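PDB 5HZ0: probable LRR receptor-like serine/threonine-protein kinase At4g26540 from Arabidopsis thaliana, which serves as a cell-surface receptor for RGF peptide hormones, which maintain the root stem cell niche, and pairs with SERK co-receptors once the peptide is bound. Local coordinates for residues V184-I189 and L208-L213; Q215-G220 and Q239-G244. The protein carries 5 engineered substitutions. All coordinates share one frame; numbering follows the deposited sequence.

Contact 1: residues V184-I189 and L208-L213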
ATOM      1  N   VAL A 184     -29.601  15.311  -5.374  1.00 12.87           N
ATOM      2  CA  VAL A 184     -28.641  14.340  -4.837  1.00  5.42           C
ATOM      3  C   VAL A 184     -27.270  14.969  -4.539  1.00 10.94           C
ATOM      4  O   VAL A 184     -26.715  15.718  -5.334  1.00  4.53           O
ATOM      5  CB  VAL A 184     -28.518  13.022  -5.680  1.00 10.52           C
ATOM      6  CG1 VAL A 184     -27.465  13.149  -6.791  1.00  5.02           C
ATOM      7  CG2 VAL A 184     -28.177  11.849  -4.783  1.00  6.05           C
ATOM      8  N   GLN A 185     -26.746  14.655  -3.367  1.00  5.12           N
ATOM      9  CA  GLN A 185     -25.500  15.229  -2.872  1.00  5.48           C
ATOM     10  C   GLN A 185     -24.349  14.240  -2.958  1.00  4.68           C
ATOM     11  O   GLN A 185     -23.252  14.580  -3.398  1.00 14.55           O
ATOM     12  CB  GLN A 185     -25.663  15.819  -1.462  1.00  4.96           C
ATOM     13  CG  GLN A 185     -26.435  17.143  -1.449  1.00 16.68           C
ATOM     14  CD  GLN A 185     -26.585  17.741  -0.052  1.00 18.16           C
ATOM     15  OE1 GLN A 185     -25.755  17.513   0.829  1.00 20.95           O
ATOM     16  NE2 GLN A 185     -27.658  18.495   0.154  1.00 12.68           N
ATOM     17  N   THR A 186     -24.568  13.059  -2.395  1.00 11.88           N
ATOM     18  CA  THR A 186     -23.589  11.989  -2.457  1.00  7.05           C
ATOM     19  C   THR A 186     -24.103  10.766  -3.220  1.00 12.64           C
ATOM     20  O   THR A 186     -25.130  10.178  -2.867  1.00 15.29           O
ATOM     21  CB  THR A 186     -23.156  11.576  -1.047  1.00  5.46           C
ATOM     22  OG1 THR A 186     -22.521  12.694  -0.404  1.00 15.09           O
ATOM     23  CG2 THR A 186     -22.179  10.411  -1.112  1.00  5.55           C
ATOM     24  N   ILE A 187     -23.386  10.392  -4.277  1.00  6.89           N
ATOM     25  CA  ILE A 187     -23.594   9.106  -4.921  1.00  7.81           C
ATOM     26  C   ILE A 187     -22.398   8.189  -4.606  1.00 10.62           C
ATOM     27  O   ILE A 187     -21.285   8.413  -5.097  1.00  4.83           O
ATOM     28  CB  ILE A 187     -23.748   9.264  -6.456  1.00  9.99           C
ATOM     29  CG1 ILE A 187     -25.011  10.052  -6.789  1.00  5.06           C
ATOM     30  CG2 ILE A 187     -23.789   7.886  -7.156  1.00  5.33           C
ATOM     31  CD1 ILE A 187     -25.222  10.272  -8.270  1.00  4.80           C
ATOM     32  N   ALA A 188     -22.608   7.174  -3.769  1.00 11.11           N
ATOM     33  CA  ALA A 188     -21.510   6.258  -3.464  1.00  6.22           C
ATOM     34  C   ALA A 188     -21.783   4.845  -3.968  1.00 13.00           C
ATOM     35  O   ALA A 188     -22.477   4.041  -3.323  1.00  7.52           O
ATOM     36  CB  ALA A 188     -21.245   6.234  -1.959  1.00  6.61           C
ATOM     37  N   ILE A 189     -21.185   4.517  -5.109  1.00  9.79           N
ATOM     38  CA  ILE A 189     -21.251   3.145  -5.568  1.00 15.87           C
ATOM     39  C   ILE A 189     -19.848   2.730  -5.952  1.00 16.67           C
ATOM     40  O   ILE A 189     -19.480   2.774  -7.127  1.00  5.83           O
ATOM     41  CB  ILE A 189     -22.172   3.082  -6.807  1.00 15.12           C
ATOM     42  CG1 ILE A 189     -23.368   4.039  -6.616  1.00 13.25           C
ATOM     43  CG2 ILE A 189     -22.637   1.656  -7.083  1.00 10.92           C
ATOM     44  CD1 ILE A 189     -24.414   4.007  -7.730  1.00 16.34           C
ATOM     45  N   LEU A 208     -24.813  17.892  -6.730  1.00  3.39           N
ATOM     46  CA  LEU A 208     -23.809  16.863  -6.489  1.00  3.39           C
ATOM     47  C   LEU A 208     -22.528  17.416  -5.871  1.00  3.10           C
ATOM     48  O   LEU A 208     -21.932  18.361  -6.371  1.00  2.71           O
ATOM     49  CB  LEU A 208     -23.483  16.078  -7.752  1.00  3.26           C
ATOM     50  CG  LEU A 208     -22.728  14.775  -7.495  1.00  6.07           C
ATOM     51  CD1 LEU A 208     -23.595  13.874  -6.620  1.00  3.91           C
ATOM     52  CD2 LEU A 208     -22.401  14.123  -8.812  1.00  3.21           C
ATOM     53  N   GLN A 209     -22.120  16.782  -4.783  1.00  3.31           N
ATOM     54  CA  GLN A 209     -20.986  17.185  -3.968  1.00  4.67           C
ATOM     55  C   GLN A 209     -19.902  16.132  -4.048  1.00  4.83           C
ATOM     56  O   GLN A 209     -18.726  16.470  -4.230  1.00  4.16           O
ATOM     57  CB  GLN A 209     -21.400  17.475  -2.509  1.00  3.43           C
ATOM     58  CG  GLN A 209     -22.379  18.646  -2.399  1.00 20.71           C
ATOM     59  CD  GLN A 209     -22.576  19.188  -0.976  1.00 19.48           C
ATOM     60  OE1 GLN A 209     -21.979  18.701  -0.013  1.00 15.75           O
ATOM     61  NE2 GLN A 209     -23.432  20.201  -0.852  1.00 17.45           N
ATOM     62  N   ASN A 210     -20.292  14.882  -3.777  1.00  3.45           N
ATOM     63  CA  ASN A 210     -19.361  13.753  -3.710  1.00  3.49           C
ATOM     64  C   ASN A 210     -19.692  12.602  -4.675  1.00 11.18           C
ATOM     65  O   ASN A 210     -20.725  11.941  -4.550  1.00 11.30           O
ATOM     66  CB  ASN A 210     -19.287  13.203  -2.273  1.00  6.34           C
ATOM     67  CG  ASN A 210     -19.165  14.297  -1.229  1.00  3.82           C
ATOM     68  OD1 ASN A 210     -18.155  14.989  -1.160  1.00  4.51           O
ATOM     69  ND2 ASN A 210     -20.206  14.463  -0.420  1.00  4.18           N
ATOM     70  N   LEU A 211     -18.808  12.355  -5.628  1.00  7.26           N
ATOM     71  CA  LEU A 211     -19.003  11.262  -6.569  1.00  4.69           C
ATOM     72  C   LEU A 211     -17.967  10.146  -6.321  1.00 11.12           C
ATOM     73  O   LEU A 211     -16.776  10.352  -6.531  1.00  3.08           O
ATOM     74  CB  LEU A 211     -18.923  11.802  -7.996  1.00  4.31           C
ATOM     75  CG  LEU A 211     -19.135  10.784  -9.129  1.00 14.43           C
ATOM     76  CD1 LEU A 211     -20.437  10.050  -8.944  1.00  3.53           C
ATOM     77  CD2 LEU A 211     -19.101  11.476 -10.487  1.00 11.55           C
ATOM     78  N   TYR A 212     -18.405   8.998  -5.795  1.00  3.86           N
ATOM     79  CA  TYR A 212     -17.488   7.888  -5.544  1.00  3.93           C
ATOM     80  C   TYR A 212     -17.916   6.709  -6.387  1.00 15.44           C
ATOM     81  O   TYR A 212     -18.867   6.005  -6.037  1.00  8.17           O
ATOM     82  CB  TYR A 212     -17.520   7.449  -4.070  1.00 11.64           C
ATOM     83  CG  TYR A 212     -17.443   8.579  -3.037  1.00 11.35           C
ATOM     84  CD1 TYR A 212     -16.731   9.750  -3.292  1.00 13.07           C
ATOM     85  CD2 TYR A 212     -18.079   8.462  -1.811  1.00 13.15           C
ATOM     86  CE1 TYR A 212     -16.668  10.761  -2.366  1.00 12.01           C
ATOM     87  CE2 TYR A 212     -18.024   9.470  -0.875  1.00 12.47           C
ATOM     88  CZ  TYR A 212     -17.314  10.613  -1.156  1.00 14.33           C
ATOM     89  OH  TYR A 212     -17.267  11.611  -0.230  1.00 15.01           O
ATOM     90  N   LEU A 213     -17.221   6.531  -7.507  1.00 14.11           N
ATOM     91  CA  LEU A 213     -17.323   5.376  -8.394  1.00  4.65           C
ATOM     92  C   LEU A 213     -16.110   4.446  -8.403  1.00  7.78           C
ATOM     93  O   LEU A 213     -15.926   3.686  -9.353  1.00  5.42           O
ATOM     94  CB  LEU A 213     -17.732   5.814  -9.797  1.00  6.39           C
ATOM     95  CG  LEU A 213     -19.045   6.599  -9.730  1.00  6.35           C
ATOM     96  CD1 LEU A 213     -19.429   7.176 -11.074  1.00  3.53           C
ATOM     97  CD2 LEU A 213     -20.164   5.701  -9.159  1.00  6.52           C
TER
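Thr186 OG1 and the Asn210 amide meet because both first torsions are alike: OG1 stands anti to its own carbonyl carbon (chi1 -62°) and Asn210 CG does the same (chi1 -45°), which brings the two polar groups together on one face. Asn210 ND2 donates to Thr186 OG1 over 2.9 Å, with the acceptor lying in the amide plane. Farther along this face the Tyr212 ring reaches Ala188, CD2 to CB 3.9 Å. Gln185 O is gripped twice, by Gln209 N at 2.8 Å on a lone pair and by Asn210 N at 3.0 Å, and the parallel ladder continues with Ile187 bonded to Asn210 O and Tyr212 N. The opposite face carries Ile187 and Leu211, with Leu211 CD1 4.2 Å from Ile187 CB; just before the strands Leu208 CD1 packs on Val184 CG1 at 3.9 Å, and the Leu208 and Ile187 side chains cross at about a right angle. Such pairing joins successive leucine-rich repeats, with aliphatic residues filling the solenoid core. Thr186 and Asn210 share their face with Tyr212, part of the peptide-recognition motif, which packs on the bound hormone; because Ser234 OG bonds to both Asn210 OD1 and Tyr212 OH, it is likely to limit the turning of both groups.

Contact 2: residues Q215-G220 and Q239-G244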
ATOM      1  N   GLN A 215     -13.048   1.622  -7.963  1.00  8.11           N
ATOM      2  CA  GLN A 215     -13.023   0.153  -7.970  1.00  4.56           C
ATOM      3  C   GLN A 215     -14.205  -0.515  -8.682  1.00  4.98           C
ATOM      4  O   GLN A 215     -14.880  -1.379  -8.141  1.00  5.69           O
ATOM      5  CB  GLN A 215     -12.857  -0.386  -6.557  1.00  5.12           C
ATOM      6  CG  GLN A 215     -11.483  -0.111  -6.001  1.00 13.02           C
ATOM      7  CD  GLN A 215     -11.255  -0.783  -4.684  1.00 11.66           C
ATOM      8  OE1 GLN A 215     -12.122  -0.755  -3.812  1.00 11.26           O
ATOM      9  NE2 GLN A 215     -10.090  -1.402  -4.525  1.00  5.33           N
ATOM     10  N   ASN A 216     -14.442  -0.091  -9.911  1.00  8.65           N
ATOM     11  CA  ASN A 216     -15.397  -0.738 -10.795  1.00  4.88           C
ATOM     12  C   ASN A 216     -14.665  -0.944 -12.102  1.00  9.50           C
ATOM     13  O   ASN A 216     -13.438  -0.882 -12.136  1.00  7.63           O
ATOM     14  CB  ASN A 216     -16.642   0.109 -11.018  1.00 15.06           C
ATOM     15  CG  ASN A 216     -17.464   0.269  -9.765  1.00 14.74           C
ATOM     16  OD1 ASN A 216     -18.181  -0.646  -9.369  1.00  8.12           O
ATOM     17  ND2 ASN A 216     -17.367   1.440  -9.127  1.00  5.10           N
ATOM     18  N   SER A 217     -15.402  -1.311 -13.141  1.00  4.51           N
ATOM     19  CA  SER A 217     -14.867  -1.428 -14.495  1.00  4.06           C
ATOM     20  C   SER A 217     -15.207  -0.300 -15.459  1.00 16.53           C
ATOM     21  O   SER A 217     -15.094  -0.470 -16.664  1.00 26.46           O
ATOM     22  CB  SER A 217     -15.094  -2.819 -15.076  1.00  4.53           C
ATOM     23  OG  SER A 217     -14.393  -3.744 -14.267  1.00  7.39           O
ATOM     24  N   ILE A 218     -15.711   0.808 -14.934  1.00 17.90           N
ATOM     25  CA  ILE A 218     -16.193   1.911 -15.763  1.00 11.96           C
ATOM     26  C   ILE A 218     -15.208   2.293 -16.853  1.00 10.36           C
ATOM     27  O   ILE A 218     -14.001   2.392 -16.628  1.00  8.82           O
ATOM     28  CB  ILE A 218     -16.498   3.163 -14.909  1.00  8.07           C
ATOM     29  CG1 ILE A 218     -17.678   2.894 -13.962  1.00  8.77           C
ATOM     30  CG2 ILE A 218     -16.777   4.381 -15.790  1.00  2.74           C
ATOM     31  CD1 ILE A 218     -17.940   4.037 -12.982  1.00 14.60           C
ATOM     32  N   SER A 219     -15.744   2.496 -18.045  1.00 10.56           N
ATOM     33  CA  SER A 219     -14.928   2.691 -19.234  1.00 11.92           C
ATOM     34  C   SER A 219     -15.369   3.991 -19.851  1.00 15.75           C
ATOM     35  O   SER A 219     -16.150   4.723 -19.254  1.00 20.05           O
ATOM     36  CB  SER A 219     -15.165   1.554 -20.230  1.00 11.55           C
ATOM     37  OG  SER A 219     -16.462   1.661 -20.800  1.00 12.85           O
ATOM     38  N   GLY A 220     -14.887   4.283 -21.050  1.00  2.00           N
ATOM     39  CA  GLY A 220     -15.203   5.557 -21.664  1.00  2.57           C
ATOM     40  C   GLY A 220     -14.339   6.637 -21.026  1.00 18.32           C
ATOM     41  O   GLY A 220     -13.356   6.329 -20.351  1.00 22.49           O
ATOM     42  N   GLN A 239      -9.287   3.454  -9.941  1.00  6.63           N
ATOM     43  CA  GLN A 239      -9.320   2.054 -10.320  1.00 12.92           C
ATOM     44  C   GLN A 239     -10.501   1.551 -11.169  1.00  2.77           C
ATOM     45  O   GLN A 239     -11.294   0.813 -10.761  1.00  5.78           O
ATOM     46  CB  GLN A 239      -9.114   1.215  -9.092  1.00 13.36           C
ATOM     47  CG  GLN A 239      -8.862  -0.157  -9.360  1.00 21.23           C
ATOM     48  CD  GLN A 239      -8.442  -0.917  -8.186  1.00 22.75           C
ATOM     49  OE1 GLN A 239      -7.438  -0.632  -7.577  1.00 32.42           O
ATOM     50  NE2 GLN A 239      -9.174  -1.925  -7.883  1.00 11.49           N
ATOM     51  N   ASN A 240     -10.550   2.094 -12.354  1.00  7.57           N
ATOM     52  CA  ASN A 240     -11.538   1.884 -13.381  1.00  2.47           C
ATOM     53  C   ASN A 240     -10.812   1.794 -14.709  1.00  4.61           C
ATOM     54  O   ASN A 240      -9.656   1.734 -14.726  1.00 10.32           O
ATOM     55  CB  ASN A 240     -12.567   3.018 -13.348  1.00  2.43           C
ATOM     56  CG  ASN A 240     -13.647   2.784 -12.359  1.00  6.50           C
ATOM     57  OD1 ASN A 240     -14.406   1.951 -12.537  1.00  4.11           O
ATOM     58  ND2 ASN A 240     -13.700   3.532 -11.324  1.00  2.85           N
ATOM     59  N   ASN A 241     -11.514   1.718 -15.822  1.00 12.11           N
ATOM     60  CA  ASN A 241     -10.954   1.699 -17.176  1.00 18.85           C
ATOM     61  C   ASN A 241     -10.961   3.020 -17.917  1.00 16.44           C
ATOM     62  O   ASN A 241     -10.894   3.035 -19.140  1.00 19.55           O
ATOM     63  CB  ASN A 241     -11.506   0.537 -17.996  1.00  2.00           C
ATOM     64  CG  ASN A 241     -11.232  -0.788 -17.333  1.00  5.91           C
ATOM     65  OD1 ASN A 241     -10.118  -1.043 -16.886  1.00  2.20           O
ATOM     66  ND2 ASN A 241     -12.255  -1.613 -17.204  1.00 14.55           N
ATOM     67  N   LEU A 242     -11.184   4.107 -17.186  1.00 17.70           N
ATOM     68  CA  LEU A 242     -11.351   5.433 -17.794  1.00 13.80           C
ATOM     69  C   LEU A 242     -10.251   5.823 -18.783  1.00  8.31           C
ATOM     70  O   LEU A 242      -9.062   5.564 -18.580  1.00  8.54           O
ATOM     71  CB  LEU A 242     -11.532   6.509 -16.728  1.00 11.85           C
ATOM     72  CG  LEU A 242     -12.762   6.353 -15.825  1.00 11.28           C
ATOM     73  CD1 LEU A 242     -12.621   7.211 -14.568  1.00  2.00           C
ATOM     74  CD2 LEU A 242     -14.041   6.694 -16.577  1.00  3.76           C
ATOM     75  N   VAL A 243     -10.688   6.460 -19.858  1.00  4.46           N
ATOM     76  CA  VAL A 243      -9.894   6.675 -21.061  1.00  8.94           C
ATOM     77  C   VAL A 243      -9.995   8.159 -21.443  1.00  6.85           C
ATOM     78  O   VAL A 243     -10.832   8.859 -20.908  1.00  7.82           O
ATOM     79  CB  VAL A 243     -10.430   5.724 -22.170  1.00  4.78           C
ATOM     80  CG1 VAL A 243     -10.818   6.461 -23.450  1.00  2.00           C
ATOM     81  CG2 VAL A 243      -9.460   4.591 -22.382  1.00  2.00           C
ATOM     82  N   GLY A 244      -9.127   8.656 -22.313  1.00  5.11           N
ATOM     83  CA  GLY A 244      -9.229  10.036 -22.740  1.00  8.34           C
ATOM     84  C   GLY A 244      -8.604  11.041 -21.786  1.00 10.87           C
ATOM     85  O   GLY A 244      -7.984  10.676 -20.785  1.00 16.40           O
TER
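Gln239 lies against Gln215 with the two chains crossing at a slant and their amide planes 60° apart; its NE2 rests on Gln215 CG at 3.5 Å. Gln215 OE1 bonds to Thr191 OG1, and the side chain also packs on a basic residue of the bound peptide. Next comes the buried Asn240: with CG anti to the carbonyl carbon (chi1 -84°), its amide end comes nearer the 215-220 segment than its CB. There OD1 accepts a weak bond from Ile218 N at 3.0 Å and another weak one, at 3.3 Å, from Asn216 N, while ND2 donates to Leu213 O and Leu237 O. Asn216 stands one repeat earlier and likewise gives ND2 to two carbonyls, those of Ile189 and Leu213. Such a stack of inward-facing asparagines is the asparagine ladder of leucine-rich repeats, which satisfies backbone groups where the chain turns away from the strand. A leucine in place of Asn240 would probably leave Ile218 N and the carbonyls of Leu213 and Leu237 without these partners and loosen the join between the two turns. Asn241 N then binds Ile218 O at 2.7 Å, and its side-chain ND2 makes a weak bond to Ser217 O at 3.1 Å. Leu242 dips into the core alongside Ile218, the two pointing the same way with CD2 3.7 Å from CG2. At Val243 the backbone N donates to Gly220 O over 2.7 Å, the donor tilted 24° from the carbonyl plane.

Overall arrangement
Both contacts join neighbouring turns of the extracellular leucine-rich-repeat solenoid, and they come in series along the chain, contact 1 closing before contact 2 opens. Contact 1 pairs strands 186-188 and 210-212, in predicted repeats 9 and 10; contact 2 joins the loops that follow strands 210-212 and 234-236, in repeats 10 and 11, so repeat 10 takes part in both. Their centres are about 17 Å apart, yet they touch where the last residues of contact 1 meet the asparagines of contact 2, and Leu213 packs on Ile218. Neighbouring turns are thus joined both at the strands and in the loops that follow, and the peptide packs on Tyr212 of contact 1 and Gln215 of contact 2.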